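Cobalt-precorrin-5B C(1)-methyltransferase (Archaeoglobus fulgidus, PDB 1SR8) probably catalyses the S-adenosylmethionine-dependent methylation of C-1 in cobalt-precorrin-5B to give cobalt-precorrin-6A, a step of anaerobic cobalamin biosynthesis. Local coordinates at residues Leu2-Ile16 with Ala21-Glu34. Residues are numbered along the deposited sequence; the frame is centred on the assembly and turned at random.
Sequences LIDPIELYRYPEKWI and AEKKVRSGLYILTE
Trp-15 lays its indole flat against the Thr-33 to Glu-34 backbone. The CA of Glu-34 sits over the five-membered ring, 3.7 Å from its centroid and 11° off the normal, a CH-pi contact, while Thr-33 C comes within 3.4 Å of CE3. Pro-12 CG covers the opposite face, so the indole is sandwiched between its own turn and the Glu-34 backbone. Beyond the ring, the Glu-34 chain runs extended past NE1 and its carboxylate pairs with Lys-203 of helix 195-204. With an alanine here instead of Trp-15, Pro-12 and the Glu-34 backbone would probably face each other across a gap, and Glu-34 CA would lose its ring partner.

Leu-32, on strand 30-33, buries the next-largest surface. Its CG stands anti to the backbone N (chi1 169°), which brings CD1 to Trp-15 O (3.6 Å) and CD2 to Ile-16 CG1 (3.6 Å). Its CB makes an off-centre CH-pi contact with the Tyr-11 ring, whose CE1 touches Val-25 CG1 (3.6 Å). Leu-32 O, 3.2 Å from Tyr-11 CE2, is buried here without a polar partner. The Tyr-11 hydroxyl donates to Asp-4 OD1 at 3.0 Å, which helps hold the ring between helix 21-26 and strand 30-33; Arg-40 also pairs with that oxygen. From the helix, Val-25 meets Leu-2 tip to tip (CG2 to CD2, 3.9 Å).

The arrangement is that of an N-terminal loop, with an Asx turn at Asp-4, packing apolar side chains over a helix and the outermost strand of the small three-stranded antiparallel sheet.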
# COMPACT_ATOMS: atom_id res chain seq x y z
N LEU A 2 21.22 -2.82 -6.04
CA LEU A 2 19.85 -3.27 -5.84
C LEU A 2 19.00 -2.15 -5.22
O LEU A 2 19.22 -1.74 -4.09
CB LEU A 2 19.86 -4.51 -4.92
CG LEU A 2 18.58 -5.32 -4.75
CD1 LEU A 2 18.04 -5.74 -6.10
CD2 LEU A 2 18.89 -6.53 -3.89
N ILE A 3 18.03 -1.67 -5.99
CA ILE A 3 17.15 -0.59 -5.56
C ILE A 3 15.73 -1.09 -5.31
O ILE A 3 15.18 -1.86 -6.10
CB ILE A 3 17.08 0.54 -6.65
CG1 ILE A 3 18.35 1.40 -6.61
CG2 ILE A 3 15.86 1.43 -6.42
CD1 ILE A 3 19.61 0.66 -6.88
N ASP A 4 15.13 -0.65 -4.20
CA ASP A 4 13.75 -1.05 -3.91
C ASP A 4 12.90 -0.47 -5.04
O ASP A 4 12.99 0.72 -5.32
CB ASP A 4 13.29 -0.47 -2.59
CG ASP A 4 11.91 -0.94 -2.22
OD1 ASP A 4 11.79 -2.09 -1.77
OD2 ASP A 4 10.96 -0.16 -2.41
N PRO A 5 12.06 -1.29 -5.69
CA PRO A 5 11.23 -0.78 -6.78
C PRO A 5 10.14 0.22 -6.41
O PRO A 5 9.61 0.90 -7.28
CB PRO A 5 10.66 -2.06 -7.40
CG PRO A 5 10.54 -2.96 -6.24
CD PRO A 5 11.84 -2.73 -5.50
N ILE A 6 9.81 0.32 -5.13
CA ILE A 6 8.77 1.25 -4.70
C ILE A 6 9.32 2.50 -4.03
O ILE A 6 9.05 3.62 -4.48
CB ILE A 6 7.78 0.56 -3.73
CG1 ILE A 6 7.08 -0.60 -4.44
CG2 ILE A 6 6.74 1.55 -3.23
CD1 ILE A 6 6.31 -1.46 -3.50
N GLU A 7 10.10 2.32 -2.96
CA GLU A 7 10.64 3.47 -2.26
C GLU A 7 11.95 3.97 -2.85
O GLU A 7 12.44 5.02 -2.46
CB GLU A 7 10.81 3.17 -0.78
CG GLU A 7 10.70 4.41 0.06
CD GLU A 7 10.45 4.12 1.51
OE1 GLU A 7 9.61 3.24 1.82
OE2 GLU A 7 11.07 4.78 2.35
N LEU A 8 12.51 3.21 -3.78
CA LEU A 8 13.73 3.60 -4.50
C LEU A 8 15.08 3.75 -3.78
O LEU A 8 16.03 4.27 -4.37
CB LEU A 8 13.44 4.88 -5.27
CG LEU A 8 12.79 4.75 -6.66
CD1 LEU A 8 11.80 3.61 -6.71
CD2 LEU A 8 12.13 6.06 -7.01
N TYR A 9 15.18 3.30 -2.54
CA TYR A 9 16.46 3.40 -1.85
C TYR A 9 17.29 2.18 -2.25
O TYR A 9 16.78 1.23 -2.86
CB TYR A 9 16.27 3.44 -0.34
CG TYR A 9 15.31 2.40 0.20
CD1 TYR A 9 15.59 1.03 0.09
CD2 TYR A 9 14.11 2.78 0.81
CE1 TYR A 9 14.70 0.07 0.57
CE2 TYR A 9 13.21 1.82 1.29
CZ TYR A 9 13.51 0.47 1.17
OH TYR A 9 12.62 -0.47 1.64
N ARG A 10 18.57 2.22 -1.91
CA ARG A 10 19.47 1.13 -2.23
C ARG A 10 19.67 0.24 -1.01
O ARG A 10 19.60 0.70 0.13
CB ARG A 10 20.82 1.67 -2.68
CG ARG A 10 21.90 0.62 -2.72
CD ARG A 10 23.26 1.21 -3.00
NE ARG A 10 24.22 0.16 -3.28
CZ ARG A 10 25.39 0.35 -3.87
NH1 ARG A 10 25.77 1.57 -4.24
NH2 ARG A 10 26.19 -0.69 -4.11
N TYR A 11 19.91 -1.04 -1.26
CA TYR A 11 20.14 -1.99 -0.18
C TYR A 11 21.64 -2.18 -0.01
O TYR A 11 22.37 -2.29 -1.00
CB TYR A 11 19.47 -3.34 -0.49
CG TYR A 11 17.96 -3.34 -0.34
CD1 TYR A 11 17.13 -3.18 -1.45
CD2 TYR A 11 17.37 -3.48 0.91
CE1 TYR A 11 15.74 -3.18 -1.31
CE2 TYR A 11 15.99 -3.48 1.06
CZ TYR A 11 15.18 -3.33 -0.05
OH TYR A 11 13.81 -3.31 0.11
N PRO A 12 22.12 -2.19 1.24
CA PRO A 12 23.55 -2.37 1.51
C PRO A 12 24.02 -3.63 0.79
O PRO A 12 23.47 -4.71 1.00
CB PRO A 12 23.59 -2.52 3.03
CG PRO A 12 22.47 -1.64 3.47
CD PRO A 12 21.37 -2.00 2.49
N GLU A 13 25.03 -3.51 -0.06
CA GLU A 13 25.52 -4.67 -0.80
C GLU A 13 25.91 -5.85 0.09
O GLU A 13 25.89 -6.99 -0.35
CB GLU A 13 26.70 -4.30 -1.68
CG GLU A 13 27.14 -5.45 -2.56
CD GLU A 13 28.45 -5.19 -3.28
OE1 GLU A 13 29.47 -5.00 -2.58
OE2 GLU A 13 28.44 -5.19 -4.53
N LYS A 14 26.26 -5.57 1.33
CA LYS A 14 26.66 -6.62 2.26
C LYS A 14 25.47 -7.39 2.84
O LYS A 14 25.66 -8.38 3.56
CB LYS A 14 27.50 -6.01 3.38
CG LYS A 14 26.87 -4.81 4.05
CD LYS A 14 27.78 -4.25 5.12
CE LYS A 14 27.08 -3.16 5.92
NZ LYS A 14 27.94 -2.64 7.02
N TRP A 15 24.25 -6.94 2.53
CA TRP A 15 23.02 -7.58 3.01
C TRP A 15 22.56 -8.60 1.99
O TRP A 15 21.81 -9.53 2.30
CB TRP A 15 21.91 -6.54 3.18
CG TRP A 15 22.11 -5.59 4.33
CD1 TRP A 15 23.25 -5.40 5.06
CD2 TRP A 15 21.13 -4.71 4.87
NE1 TRP A 15 23.04 -4.45 6.02
CE2 TRP A 15 21.74 -4.00 5.93
CE3 TRP A 15 19.79 -4.43 4.57
CZ2 TRP A 15 21.06 -3.04 6.69
CZ3 TRP A 15 19.11 -3.48 5.32
CH2 TRP A 15 19.75 -2.80 6.37
N ILE A 16 23.01 -8.40 0.75
CA ILE A 16 22.67 -9.27 -0.36
C ILE A 16 23.59 -10.47 -0.38
O ILE A 16 24.74 -10.39 -0.80
CB ILE A 16 22.79 -8.52 -1.69
CG1 ILE A 16 22.12 -7.15 -1.57
CG2 ILE A 16 22.15 -9.35 -2.80
CD1 ILE A 16 22.18 -6.31 -2.83
N ALA A 21 17.92 -13.00 -3.91
CA ALA A 21 17.69 -11.69 -3.28
C ALA A 21 17.12 -10.60 -4.19
O ALA A 21 16.32 -9.78 -3.76
CB ALA A 21 18.98 -11.20 -2.64
N GLU A 22 17.55 -10.58 -5.45
CA GLU A 22 17.04 -9.56 -6.36
C GLU A 22 15.66 -9.87 -6.91
O GLU A 22 14.90 -8.95 -7.19
CB GLU A 22 17.97 -9.35 -7.55
CG GLU A 22 17.35 -8.38 -8.53
CD GLU A 22 18.11 -8.28 -9.82
OE1 GLU A 22 17.58 -7.64 -10.76
OE2 GLU A 22 19.22 -8.84 -9.91
N LYS A 23 15.35 -11.15 -7.08
CA LYS A 23 14.05 -11.56 -7.60
C LYS A 23 12.98 -11.16 -6.59
O LYS A 23 11.91 -10.66 -6.95
CB LYS A 23 14.03 -13.07 -7.84
CG LYS A 23 12.97 -13.56 -8.83
CD LYS A 23 13.08 -15.07 -9.09
CE LYS A 23 12.07 -15.58 -10.15
NZ LYS A 23 12.30 -15.08 -11.56
N LYS A 24 13.28 -11.37 -5.31
CA LYS A 24 12.36 -11.04 -4.23
C LYS A 24 12.21 -9.52 -4.12
O LYS A 24 11.09 -9.01 -4.03
CB LYS A 24 12.87 -11.62 -2.92
CG LYS A 24 13.18 -13.12 -3.02
CD LYS A 24 13.82 -13.66 -1.76
CE LYS A 24 12.78 -14.21 -0.78
NZ LYS A 24 12.22 -15.53 -1.21
N VAL A 25 13.33 -8.81 -4.12
CA VAL A 25 13.30 -7.35 -4.01
C VAL A 25 12.59 -6.72 -5.21
O VAL A 25 11.72 -5.87 -5.04
CB VAL A 25 14.74 -6.78 -3.90
CG1 VAL A 25 14.73 -5.27 -4.10
CG2 VAL A 25 15.30 -7.12 -2.53
N ARG A 26 12.97 -7.15 -6.41
CA ARG A 26 12.37 -6.64 -7.64
C ARG A 26 10.85 -6.89 -7.70
O ARG A 26 10.14 -6.24 -8.47
CB ARG A 26 13.05 -7.30 -8.84
CG ARG A 26 12.46 -6.97 -10.20
CD ARG A 26 13.01 -5.66 -10.76
NE ARG A 26 12.47 -5.35 -12.09
CZ ARG A 26 13.02 -4.49 -12.94
NH1 ARG A 26 14.13 -3.84 -12.62
NH2 ARG A 26 12.46 -4.29 -14.13
N SER A 27 10.35 -7.82 -6.88
CA SER A 27 8.93 -8.17 -6.87
C SER A 27 8.07 -7.21 -6.05
O SER A 27 6.84 -7.26 -6.11
CB SER A 27 8.75 -9.59 -6.33
OG SER A 27 8.85 -9.64 -4.91
N GLY A 28 8.71 -6.33 -5.29
CA GLY A 28 7.98 -5.40 -4.45
C GLY A 28 7.44 -6.08 -3.21
O GLY A 28 6.96 -5.42 -2.28
N LEU A 29 7.52 -7.40 -3.17
CA LEU A 29 7.00 -8.15 -2.03
C LEU A 29 8.00 -8.39 -0.90
O LEU A 29 7.62 -8.86 0.18
CB LEU A 29 6.38 -9.46 -2.52
CG LEU A 29 5.10 -9.27 -3.36
CD1 LEU A 29 4.78 -10.55 -4.11
CD2 LEU A 29 3.94 -8.87 -2.47
N TYR A 30 9.27 -8.07 -1.12
CA TYR A 30 10.26 -8.26 -0.08
C TYR A 30 11.17 -7.07 0.18
O TYR A 30 11.67 -6.44 -0.76
CB TYR A 30 11.14 -9.47 -0.39
CG TYR A 30 10.39 -10.77 -0.47
CD1 TYR A 30 9.73 -11.13 -1.65
CD2 TYR A 30 10.31 -11.63 0.62
CE1 TYR A 30 9.00 -12.31 -1.72
CE2 TYR A 30 9.59 -12.81 0.56
CZ TYR A 30 8.93 -13.14 -0.62
OH TYR A 30 8.17 -14.29 -0.69
N ILE A 31 11.37 -6.79 1.46
CA ILE A 31 12.26 -5.73 1.92
C ILE A 31 13.42 -6.49 2.57
O ILE A 31 13.27 -7.12 3.63
CB ILE A 31 11.63 -4.83 3.00
CG1 ILE A 31 10.48 -4.02 2.42
CG2 ILE A 31 12.69 -3.89 3.56
CD1 ILE A 31 9.84 -3.07 3.42
N LEU A 32 14.57 -6.46 1.92
CA LEU A 32 15.75 -7.14 2.43
C LEU A 32 16.26 -6.45 3.69
O LEU A 32 16.29 -5.23 3.76
CB LEU A 32 16.82 -7.14 1.34
CG LEU A 32 18.25 -7.57 1.63
CD1 LEU A 32 18.30 -9.02 2.07
CD2 LEU A 32 19.06 -7.37 0.37
N THR A 33 16.62 -7.25 4.69
CA THR A 33 17.16 -6.70 5.93
C THR A 33 18.57 -7.22 6.15
O THR A 33 19.10 -8.02 5.36
CB THR A 33 16.31 -7.07 7.17
OG1 THR A 33 16.50 -8.46 7.49
CG2 THR A 33 14.84 -6.82 6.90
N GLU A 34 19.18 -6.76 7.24
CA GLU A 34 20.54 -7.15 7.61
C GLU A 34 20.65 -8.67 7.72
O GLU A 34 21.64 -9.27 7.29
CB GLU A 34 20.89 -6.48 8.95
CG GLU A 34 22.36 -6.18 9.16
CD GLU A 34 22.58 -5.22 10.31
OE1 GLU A 34 22.13 -5.51 11.44
OE2 GLU A 34 23.22 -4.17 10.10